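Local coordinates for protein mariner Mos1 transposase (Drosophila mauritiana, PDB 4MDB) that mediates cut-and-paste transposition of the Mos1 transposon, working as a homodimer whose catalytic domain, the part present here, cuts and joins DNA with magnesium or manganese, at residues H2-N5 with E6-E10; I18-S21 with R22-R25; E92-A96 with A97-Q101. The protein carries 1 engineered substitution. All coordinates share one frame; numbering follows the deposited sequence.

Contact 1 (H2-N5 with E6-E10); sequences HELN and ERQME
Asn-5 and Gln-8 form a capping box at the start of helix 6-25, Asn-5 standing at the N-cap. The side chain of Gln-8 runs back along the entering chain. Its CB lies 3.4 Å from Asn-5 OD1, and CG passes closer still to that oxygen. CD then lies over the Asn-5 amide, the two amide planes stacked 27° apart, and NE2 sits beside ND2 of Asn-5, two donors that do not bond. At the tip, OE1 accepts from the backbone N of Asn-5 at 2.9 Å; this donor stands above the carbonyl plane, not on a lone pair. In exchange, Gln-8 N gives its hydrogen to Asn-5 OD1. Asn-5 suits the N-cap because its short amide, with CG between backbone N and carbonyl carbon (chi1 62°), can turn its oxygen to an amide of the first helical turn. Outside the box, Leu-4 and Met-9 supply an apolar bridge between loop and helix, and Tyr-156, a residue of the raltegravir pocket, touches Leu-4 and Gln-8 and stacks on the poorly ordered ring of His-2. Met-9 N bonds to Asn-5 O, while its CG rests 3.6 Å from Leu-4 CB.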
ATOM      1  N   HIS A   2       5.477 -19.479   2.799  1.00 75.40           N
ATOM      2  CA  HIS A   2       5.460 -19.383   4.298  1.00 75.20           C
ATOM      3  C   HIS A   2       4.291 -20.176   4.897  1.00 72.35           C
ATOM      4  O   HIS A   2       3.128 -19.928   4.553  1.00 66.45           O
ATOM      5  CB  HIS A   2       5.372 -17.908   4.732  1.00 77.86           C
ATOM      6  CG  HIS A   2       5.655 -17.678   6.185  1.00 80.59           C
ATOM      7  ND1 HIS A   2       6.931 -17.695   6.710  1.00 77.55           N
ATOM      8  CD2 HIS A   2       4.825 -17.411   7.224  1.00 81.42           C
ATOM      9  CE1 HIS A   2       6.873 -17.454   8.008  1.00 82.56           C
ATOM     10  NE2 HIS A   2       5.607 -17.278   8.346  1.00 80.58           N
ATOM     11  N   GLU A   3       4.602 -21.151   5.760  1.00 66.50           N
ATOM     12  CA  GLU A   3       3.580 -21.788   6.602  1.00 58.10           C
ATOM     13  C   GLU A   3       3.215 -20.823   7.743  1.00 44.83           C
ATOM     14  O   GLU A   3       4.061 -20.425   8.570  1.00 38.76           O
ATOM     15  CB  GLU A   3       4.046 -23.148   7.168  1.00 62.41           C
ATOM     16  CG  GLU A   3       3.977 -24.334   6.196  1.00 67.57           C
ATOM     17  CD  GLU A   3       2.832 -25.316   6.495  1.00 71.16           C
ATOM     18  OE1 GLU A   3       3.105 -26.495   6.870  1.00 68.83           O
ATOM     19  OE2 GLU A   3       1.652 -24.916   6.355  1.00 66.27           O
ATOM     20  N   LEU A   4       1.943 -20.457   7.797  1.00 33.00           N
ATOM     21  CA  LEU A   4       1.453 -19.636   8.875  1.00 30.58           C
ATOM     22  C   LEU A   4       1.313 -20.452  10.154  1.00 28.99           C
ATOM     23  O   LEU A   4       0.793 -21.577  10.151  1.00 29.70           O
ATOM     24  CB  LEU A   4       0.086 -19.050   8.504  1.00 27.55           C
ATOM     25  CG  LEU A   4       0.021 -18.074   7.313  1.00 29.07           C
ATOM     26  CD1 LEU A   4      -1.393 -17.924   6.782  1.00 29.48           C
ATOM     27  CD2 LEU A   4       0.580 -16.722   7.733  1.00 31.21           C
ATOM     28  N   ASN A   5       1.693 -19.883  11.268  1.00 24.95           N
ATOM     29  CA  ASN A   5       1.432 -20.591  12.504  1.00 26.37           C
ATOM     30  C   ASN A   5       0.099 -20.167  13.097  1.00 24.52           C
ATOM     31  O   ASN A   5      -0.603 -19.311  12.510  1.00 22.18           O
ATOM     32  CB  ASN A   5       2.585 -20.343  13.500  1.00 26.13           C
ATOM     33  CG  ASN A   5       2.736 -18.886  13.886  1.00 28.23           C
ATOM     34  OD1 ASN A   5       1.787 -18.131  13.958  1.00 26.38           O
ATOM     35  ND2 ASN A   5       3.951 -18.521  14.221  1.00 33.19           N
ATOM     36  N   GLU A   6      -0.210 -20.708  14.263  1.00 25.83           N
ATOM     37  CA  GLU A   6      -1.483 -20.509  14.897  1.00 26.17           C
ATOM     38  C   GLU A   6      -1.761 -19.043  15.228  1.00 26.14           C
ATOM     39  O   GLU A   6      -2.862 -18.550  14.975  1.00 25.03           O
ATOM     40  CB  GLU A   6      -1.619 -21.390  16.134  1.00 28.07           C
ATOM     41  CG  GLU A   6      -1.779 -22.872  15.744  1.00 28.13           C
ATOM     42  CD  GLU A   6      -3.020 -23.172  14.876  1.00 27.62           C
ATOM     43  OE1 GLU A   6      -2.967 -24.070  13.981  1.00 30.25           O
ATOM     44  OE2 GLU A   6      -4.064 -22.521  15.108  1.00 29.80           O
ATOM     45  N   ARG A   7      -0.752 -18.371  15.767  1.00 27.23           N
ATOM     46  CA  ARG A   7      -0.850 -16.937  16.146  1.00 28.37           C
ATOM     47  C   ARG A   7      -1.161 -16.091  14.902  1.00 22.62           C
ATOM     48  O   ARG A   7      -2.033 -15.246  14.923  1.00 22.06           O
ATOM     49  CB  ARG A   7       0.501 -16.445  16.718  1.00 30.23           C
ATOM     50  CG  ARG A   7       0.492 -15.024  17.260  1.00 39.89           C
ATOM     51  CD  ARG A   7       1.892 -14.614  17.753  1.00 47.95           C
ATOM     52  NE  ARG A   7       2.860 -14.696  16.646  1.00 52.99           N
ATOM     53  CZ  ARG A   7       3.990 -15.421  16.630  1.00 57.65           C
ATOM     54  NH1 ARG A   7       4.416 -16.114  17.701  1.00 61.62           N
ATOM     55  NH2 ARG A   7       4.725 -15.425  15.515  1.00 53.96           N
ATOM     56  N   GLN A   8      -0.478 -16.399  13.826  1.00 22.74           N
ATOM     57  CA  GLN A   8      -0.592 -15.639  12.556  1.00 21.11           C
ATOM     58  C   GLN A   8      -1.958 -15.826  11.905  1.00 20.23           C
ATOM     59  O   GLN A   8      -2.554 -14.856  11.367  1.00 16.58           O
ATOM     60  CB  GLN A   8       0.507 -16.011  11.606  1.00 23.15           C
ATOM     61  CG  GLN A   8       1.934 -15.641  12.112  1.00 27.18           C
ATOM     62  CD  GLN A   8       3.061 -16.397  11.450  1.00 27.86           C
ATOM     63  OE1 GLN A   8       2.865 -17.309  10.678  1.00 31.60           O
ATOM     64  NE2 GLN A   8       4.288 -16.023  11.795  1.00 34.33           N
ATOM     65  N   MET A   9      -2.455 -17.051  11.950  1.00 18.79           N
ATOM     66  CA  MET A   9      -3.770 -17.341  11.324  1.00 18.39           C
ATOM     67  C   MET A   9      -4.848 -16.734  12.186  1.00 17.32           C
ATOM     68  O   MET A   9      -5.855 -16.211  11.672  1.00 18.36           O
ATOM     69  CB  MET A   9      -3.964 -18.859  11.141  1.00 18.39           C
ATOM     70  CG  MET A   9      -3.069 -19.484  10.096  1.00 21.25           C
ATOM     71  SD  MET A   9      -3.425 -21.245   9.858  1.00 24.65           S
ATOM     72  CE  MET A   9      -2.586 -21.969  11.247  1.00 28.38           C
ATOM     73  N   GLU A  10      -4.668 -16.708  13.496  1.00 17.74           N
ATOM     74  CA  GLU A  10      -5.690 -16.152  14.392  1.00 21.94           C
ATOM     75  C   GLU A  10      -5.783 -14.620  14.156  1.00 18.87           C
ATOM     76  O   GLU A  10      -6.901 -14.086  14.039  1.00 19.88           O
ATOM     77  CB  GLU A  10      -5.351 -16.526  15.819  1.00 28.19           C
ATOM     78  CG  GLU A  10      -5.707 -15.676  16.993  1.00 32.36           C
ATOM     79  CD  GLU A  10      -4.966 -16.207  18.243  1.00 39.26           C
ATOM     80  OE1 GLU A  10      -3.933 -15.622  18.639  1.00 42.71           O
ATOM     81  OE2 GLU A  10      -5.333 -17.276  18.784  1.00 41.05           O
TER

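Contact 2 (I18-S21 with R22-R25); sequences ILLS and RYKR
Leu-20 turns its CG away from its own backbone N (chi1 -165°), whereas Lys-24, one turn later, holds CG opposite the carbonyl carbon (chi1 -71°) and stays extended beyond it. These settings send the lysine chain back along the helix across the leucine branch. Lys-24 CG passes 3.2 Å from the carbonyl O of Leu-20, CE comes near Leu-20 CG, and NZ ends 3.8 Å from Leu-20 CD2. A lysine fits here because its methylenes can lie on a leucine while the ammonium reaches onward, in this case to a long, weak ion pair with Glu-214 of helix 209-218.

Arg-25 also folds back, over the carbonyl of Ser-21. Its chain bends at chi3, laying one face of the guanidinium over Ser-21 O, which stands 3.6 Å above the plane near the rim. That oxygen is used by the backbone instead, accepting from Arg-25 N at 3.2 Å. The hydroxyl of Ser-21 bonds to Glu-17 O, the preceding turn's carbonyl, a common way for a small polar residue to settle on an exposed helix face.

Arg-22 does the reverse: stretched from CG to NE, it leads away from this turn to a salt bridge with Glu-149 and a cation-pi contact with Phe-28. Tyr-23 presses its CB to 3.3 Å from Leu-19 O, while its ring reaches Pro-210 and Trp-213. Leu-19, the buried member, also packs on Trp-213.

Beneath the side chains run four successive i to i+4 bonds, from Arg-22 N to Ile-18 O through Arg-25 N to Ser-21 O; the shortest, Tyr-23 N to Leu-19 O, measures 2.8 Å. This is the regular alpha-helical pattern, here in the last turns of helix 6-25, which lies against helix 209-218 in the RNase H-like catalytic domain.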
ATOM      1  N   ILE A  18     -13.164  -8.105  11.813  1.00 17.36           N
ATOM      2  CA  ILE A  18     -13.336  -6.735  12.284  1.00 18.62           C
ATOM      3  C   ILE A  18     -13.576  -5.859  11.048  1.00 16.62           C
ATOM      4  O   ILE A  18     -14.529  -5.042  11.036  1.00 18.23           O
ATOM      5  CB  ILE A  18     -12.149  -6.232  13.092  1.00 22.02           C
ATOM      6  CG1 ILE A  18     -12.062  -6.951  14.450  1.00 27.93           C
ATOM      7  CG2 ILE A  18     -12.201  -4.720  13.344  1.00 21.99           C
ATOM      8  CD1 ILE A  18     -10.697  -6.797  15.072  1.00 30.24           C
ATOM      9  N   LEU A  19     -12.718  -5.985  10.033  1.00 16.83           N
ATOM     10  CA  LEU A  19     -12.836  -5.098   8.842  1.00 17.26           C
ATOM     11  C   LEU A  19     -14.151  -5.371   8.085  1.00 17.91           C
ATOM     12  O   LEU A  19     -14.876  -4.431   7.660  1.00 15.40           O
ATOM     13  CB  LEU A  19     -11.619  -5.265   7.941  1.00 17.14           C
ATOM     14  CG  LEU A  19     -10.307  -4.814   8.547  1.00 15.46           C
ATOM     15  CD1 LEU A  19      -9.114  -5.277   7.698  1.00 15.77           C
ATOM     16  CD2 LEU A  19     -10.301  -3.321   8.780  1.00 16.51           C
ATOM     17  N   LEU A  20     -14.502  -6.653   7.962  1.00 17.46           N
ATOM     18  CA  LEU A  20     -15.694  -7.070   7.216  1.00 19.05           C
ATOM     19  C   LEU A  20     -16.940  -6.640   7.901  1.00 18.48           C
ATOM     20  O   LEU A  20     -17.847  -6.100   7.246  1.00 20.50           O
ATOM     21  CB  LEU A  20     -15.726  -8.606   7.039  1.00 20.39           C
ATOM     22  CG  LEU A  20     -16.704  -9.125   5.984  1.00 25.25           C
ATOM     23  CD1 LEU A  20     -16.403  -8.610   4.571  1.00 24.50           C
ATOM     24  CD2 LEU A  20     -16.532 -10.662   6.008  1.00 28.34           C
ATOM     25  N   SER A  21     -16.983  -6.768   9.224  1.00 19.76           N
ATOM     26  CA  SER A  21     -18.166  -6.304   9.965  1.00 23.26           C
ATOM     27  C   SER A  21     -18.322  -4.771   9.942  1.00 22.63           C
ATOM     28  O   SER A  21     -19.420  -4.237   9.811  1.00 23.74           O
ATOM     29  CB  SER A  21     -18.240  -6.843  11.385  1.00 27.03           C
ATOM     30  OG  SER A  21     -17.250  -6.284  12.157  1.00 29.83           O
ATOM     31  N   ARG A  22     -17.218  -4.066  10.024  1.00 19.88           N
ATOM     32  CA  ARG A  22     -17.251  -2.598   9.812  1.00 19.23           C
ATOM     33  C   ARG A  22     -17.765  -2.276   8.430  1.00 18.28           C
ATOM     34  O   ARG A  22     -18.628  -1.418   8.263  1.00 19.78           O
ATOM     35  CB  ARG A  22     -15.878  -1.956   9.989  1.00 19.42           C
ATOM     36  CG  ARG A  22     -15.922  -0.427   9.684  1.00 17.43           C
ATOM     37  CD  ARG A  22     -14.596   0.139  10.022  1.00 18.59           C
ATOM     38  NE  ARG A  22     -14.500   1.570   9.683  1.00 19.73           N
ATOM     39  CZ  ARG A  22     -13.416   2.308   9.936  1.00 21.37           C
ATOM     40  NH1 ARG A  22     -12.342   1.736  10.435  1.00 21.76           N
ATOM     41  NH2 ARG A  22     -13.405   3.577   9.632  1.00 21.67           N
ATOM     42  N   TYR A  23     -17.227  -2.931   7.407  1.00 16.08           N
ATOM     43  CA  TYR A  23     -17.609  -2.699   6.021  1.00 17.75           C
ATOM     44  C   TYR A  23     -19.080  -2.865   5.833  1.00 20.36           C
ATOM     45  O   TYR A  23     -19.685  -2.066   5.159  1.00 20.57           O
ATOM     46  CB  TYR A  23     -16.806  -3.575   5.072  1.00 16.84           C
ATOM     47  CG  TYR A  23     -17.315  -3.610   3.662  1.00 17.89           C
ATOM     48  CD1 TYR A  23     -17.122  -2.530   2.767  1.00 17.27           C
ATOM     49  CD2 TYR A  23     -18.064  -4.686   3.226  1.00 17.86           C
ATOM     50  CE1 TYR A  23     -17.612  -2.561   1.478  1.00 20.30           C
ATOM     51  CE2 TYR A  23     -18.577  -4.716   1.942  1.00 18.43           C
ATOM     52  CZ  TYR A  23     -18.378  -3.677   1.070  1.00 20.87           C
ATOM     53  OH  TYR A  23     -18.912  -3.804  -0.182  1.00 23.17           O
ATOM     54  N   LYS A  24     -19.626  -3.908   6.454  1.00 21.61           N
ATOM     55  CA  LYS A  24     -21.062  -4.199   6.290  1.00 22.52           C
ATOM     56  C   LYS A  24     -21.919  -3.117   6.923  1.00 22.90           C
ATOM     57  O   LYS A  24     -22.989  -2.812   6.385  1.00 25.46           O
ATOM     58  CB  LYS A  24     -21.352  -5.589   6.840  1.00 23.78           C
ATOM     59  CG  LYS A  24     -20.736  -6.636   5.898  1.00 27.76           C
ATOM     60  CD  LYS A  24     -20.992  -8.034   6.386  1.00 30.94           C
ATOM     61  CE  LYS A  24     -20.613  -9.103   5.367  1.00 33.79           C
ATOM     62  NZ  LYS A  24     -20.334 -10.324   6.170  1.00 39.04           N
ATOM     63  N   ARG A  25     -21.485  -2.553   8.040  1.00 22.39           N
ATOM     64  CA  ARG A  25     -22.226  -1.475   8.692  1.00 25.18           C
ATOM     65  C   ARG A  25     -22.148  -0.232   7.793  1.00 24.41           C
ATOM     66  O   ARG A  25     -23.158   0.377   7.533  1.00 22.67           O
ATOM     67  CB  ARG A  25     -21.707  -1.155  10.086  1.00 30.75           C
ATOM     68  CG  ARG A  25     -22.187  -2.097  11.191  1.00 40.50           C
ATOM     69  CD  ARG A  25     -21.673  -1.767  12.609  1.00 42.54           C
ATOM     70  NE  ARG A  25     -20.410  -2.439  12.952  1.00 50.53           N
ATOM     71  CZ  ARG A  25     -19.182  -1.902  12.936  1.00 46.15           C
ATOM     72  NH1 ARG A  25     -18.126  -2.662  13.283  1.00 42.11           N
ATOM     73  NH2 ARG A  25     -18.987  -0.623  12.592  1.00 51.14           N
TER

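Contact 3 (E92-A96 with A97-Q101); sequences ETVNA and ARYQQ. Engineered in segment 92-96: Ala-96 (natural residue Thr).
Arg-98 meets the loop at two levels, with its backbone at Asn-95 and its guanidinium at Glu-92. At the far end, OE2 of Glu-92 lies over one face of the guanidinium, 3.4 Å from NH1, and the carboxylate and guanidinium planes are stacked only 14° apart. The oxygen is well out of the guanidinium plane, so the salt bridge works by charge alone, with no N-H aimed at it; OE2 also takes a weak hydrogen bond from Lys-89 N. The arginine reaches this far because its chain leaves with CG opposite the backbone N (chi1 -172°) and bends at chi3, which also brings NE to 3.5 Å from Thr-93 O.

Nearer the backbone, Arg-98 N donates to Asn-95 OD1 at 2.9 Å, almost in line with the C=O. Asn-95 is thereby the N-cap of helix 96-113: its side-chain oxygen serves an amide of the first turn, where the helix has no earlier turn to supply the usual i-4 partner, a role to which a short amide side chain is well suited. Tyr-99 N closes the first turn on Asn-95 O.

Ala-96, an engineered residue where the natural sequence has threonine, follows the cap. Its carbonyl O accepts from Gln-100 N at 3.0 Å, and its methyl touches Ala-136. On the inner side, Val-94 sets CG1 3.9 Å from Tyr-99 CB and also packs on Met-72 and Cys-74 of the central sheet. The buried tyrosine, whose long flat side chain carries a hydroxyl at its end, hydrogen-bonds through OH to ND1 of His-128, next to the metal ligand Asp-129, and stacks its ring on His-134.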
ATOM      1  N   GLU A  92      19.684   2.158  -1.118  1.00 41.09           N
ATOM      2  CA  GLU A  92      19.190   2.817   0.114  1.00 40.84           C
ATOM      3  C   GLU A  92      17.792   2.286   0.489  1.00 37.20           C
ATOM      4  O   GLU A  92      16.994   1.884  -0.364  1.00 35.18           O
ATOM      5  CB  GLU A  92      19.356   4.358   0.016  1.00 46.06           C
ATOM      6  CG  GLU A  92      18.193   5.322   0.250  1.00 49.86           C
ATOM      7  CD  GLU A  92      18.486   6.722  -0.346  1.00 57.29           C
ATOM      8  OE1 GLU A  92      19.674   7.136  -0.302  1.00 65.04           O
ATOM      9  OE2 GLU A  92      17.559   7.407  -0.888  1.00 54.05           O
ATOM     10  N   THR A  93      17.567   2.223   1.790  1.00 35.53           N
ATOM     11  CA  THR A  93      16.458   1.518   2.382  1.00 35.23           C
ATOM     12  C   THR A  93      15.586   2.585   3.073  1.00 31.56           C
ATOM     13  O   THR A  93      16.027   3.707   3.287  1.00 34.47           O
ATOM     14  CB  THR A  93      17.057   0.513   3.413  1.00 38.19           C
ATOM     15  OG1 THR A  93      16.178  -0.599   3.589  1.00 46.71           O
ATOM     16  CG2 THR A  93      17.397   1.196   4.743  1.00 35.55           C
ATOM     17  N   VAL A  94      14.338   2.247   3.356  1.00 27.15           N
ATOM     18  CA  VAL A  94      13.464   3.055   4.229  1.00 24.62           C
ATOM     19  C   VAL A  94      13.678   2.799   5.727  1.00 25.29           C
ATOM     20  O   VAL A  94      13.433   1.711   6.234  1.00 26.23           O
ATOM     21  CB  VAL A  94      11.996   2.720   3.931  1.00 27.50           C
ATOM     22  CG1 VAL A  94      11.064   3.451   4.893  1.00 25.80           C
ATOM     23  CG2 VAL A  94      11.710   3.089   2.478  1.00 27.60           C
ATOM     24  N   ASN A  95      14.108   3.825   6.426  1.00 22.80           N
ATOM     25  CA  ASN A  95      14.210   3.784   7.883  1.00 26.11           C
ATOM     26  C   ASN A  95      13.126   4.681   8.498  1.00 25.38           C
ATOM     27  O   ASN A  95      12.364   5.351   7.758  1.00 27.58           O
ATOM     28  CB  ASN A  95      15.601   4.228   8.334  1.00 28.74           C
ATOM     29  CG  ASN A  95      15.977   5.626   7.858  1.00 32.17           C
ATOM     30  OD1 ASN A  95      15.138   6.440   7.514  1.00 31.13           O
ATOM     31  ND2 ASN A  95      17.283   5.912   7.864  1.00 34.48           N
ATOM     32  N   ALA A  96      13.117   4.747   9.825  1.00 24.02           N
ATOM     33  CA  ALA A  96      12.129   5.558  10.548  1.00 26.38           C
ATOM     34  C   ALA A  96      12.035   7.037  10.057  1.00 25.49           C
ATOM     35  O   ALA A  96      10.906   7.563   9.790  1.00 21.05           O
ATOM     36  CB  ALA A  96      12.386   5.434  12.055  1.00 26.45           C
ATOM     37  N   ALA A  97      13.180   7.725   9.881  1.00 24.43           N
ATOM     38  CA  ALA A  97      13.182   9.131   9.520  1.00 24.74           C
ATOM     39  C   ALA A  97      12.712   9.369   8.094  1.00 22.13           C
ATOM     40  O   ALA A  97      12.020  10.358   7.790  1.00 22.48           O
ATOM     41  CB  ALA A  97      14.587   9.750   9.714  1.00 26.69           C
ATOM     42  N   ARG A  98      13.104   8.448   7.218  1.00 22.10           N
ATOM     43  CA  ARG A  98      12.693   8.525   5.833  1.00 23.16           C
ATOM     44  C   ARG A  98      11.213   8.298   5.712  1.00 19.80           C
ATOM     45  O   ARG A  98      10.579   8.989   4.919  1.00 20.84           O
ATOM     46  CB  ARG A  98      13.404   7.527   4.960  1.00 28.06           C
ATOM     47  CG  ARG A  98      13.065   7.822   3.487  1.00 32.54           C
ATOM     48  CD  ARG A  98      13.878   6.961   2.541  1.00 42.87           C
ATOM     49  NE  ARG A  98      15.304   7.147   2.804  1.00 43.13           N
ATOM     50  CZ  ARG A  98      16.040   8.105   2.260  1.00 50.07           C
ATOM     51  NH1 ARG A  98      15.516   8.969   1.372  1.00 41.00           N
ATOM     52  NH2 ARG A  98      17.327   8.173   2.588  1.00 51.67           N
ATOM     53  N   TYR A  99      10.679   7.354   6.477  1.00 19.70           N
ATOM     54  CA  TYR A  99       9.227   7.039   6.335  1.00 16.84           C
ATOM     55  C   TYR A  99       8.410   8.246   6.846  1.00 18.74           C
ATOM     56  O   TYR A  99       7.366   8.577   6.251  1.00 17.17           O
ATOM     57  CB  TYR A  99       8.810   5.765   7.060  1.00 15.15           C
ATOM     58  CG  TYR A  99       7.486   5.247   6.594  1.00 15.02           C
ATOM     59  CD1 TYR A  99       7.297   4.847   5.347  1.00 14.79           C
ATOM     60  CD2 TYR A  99       6.434   5.124   7.477  1.00 15.84           C
ATOM     61  CE1 TYR A  99       6.048   4.344   4.939  1.00 15.78           C
ATOM     62  CE2 TYR A  99       5.193   4.657   7.061  1.00 17.54           C
ATOM     63  CZ  TYR A  99       5.053   4.231   5.791  1.00 14.93           C
ATOM     64  OH  TYR A  99       3.830   3.685   5.341  1.00 18.01           O
ATOM     65  N   GLN A 100       8.872   8.865   7.938  1.00 18.71           N
ATOM     66  CA  GLN A 100       8.185  10.019   8.494  1.00 21.08           C
ATOM     67  C   GLN A 100       8.111  11.118   7.468  1.00 20.82           C
ATOM     68  O   GLN A 100       7.046  11.687   7.236  1.00 19.02           O
ATOM     69  CB  GLN A 100       8.934  10.479   9.760  1.00 21.89           C
ATOM     70  CG  GLN A 100       8.551  11.777  10.404  1.00 25.79           C
ATOM     71  CD  GLN A 100       9.187  11.805  11.784  1.00 30.49           C
ATOM     72  OE1 GLN A 100      10.408  11.641  11.938  1.00 32.27           O
ATOM     73  NE2 GLN A 100       8.366  11.893  12.782  1.00 32.02           N
ATOM     74  N   GLN A 101       9.227  11.395   6.799  1.00 19.55           N
ATOM     75  CA  GLN A 101       9.267  12.397   5.756  1.00 22.45           C
ATOM     76  C   GLN A 101       8.405  12.055   4.522  1.00 19.94           C
ATOM     77  O   GLN A 101       7.759  12.910   3.942  1.00 19.37           O
ATOM     78  CB  GLN A 101      10.713  12.696   5.348  1.00 25.80           C
ATOM     79  CG  GLN A 101      10.818  13.975   4.596  1.00 31.34           C
ATOM     80  CD  GLN A 101      10.178  15.160   5.383  1.00 36.77           C
ATOM     81  OE1 GLN A 101      10.439  15.369   6.585  1.00 37.89           O
ATOM     82  NE2 GLN A 101       9.286  15.870   4.721  1.00 35.92           N
TER

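The three contacts follow one another along the chain without overlapping. Contact 1 joins the loop 2-5 to the first turn of helix 6-25 and contact 2 lies in its last turns, their centres about 22 Å apart; the helix begins near the bound raltegravir, about 6 Å from the side chain of His-2, and ends packed against helix 209-218. Contact 3 comes after strand 81-87, an outermost strand of the mixed five-stranded sheet, and opens helix 96-113; its centre lies about 29 Å from that of contact 1 and 32 Å from that of contact 2, across the chain's centre from the latter. Contacts 1 and 3 both start helices with an asparagine cap, on separate elements of the RNase H-like catalytic domain.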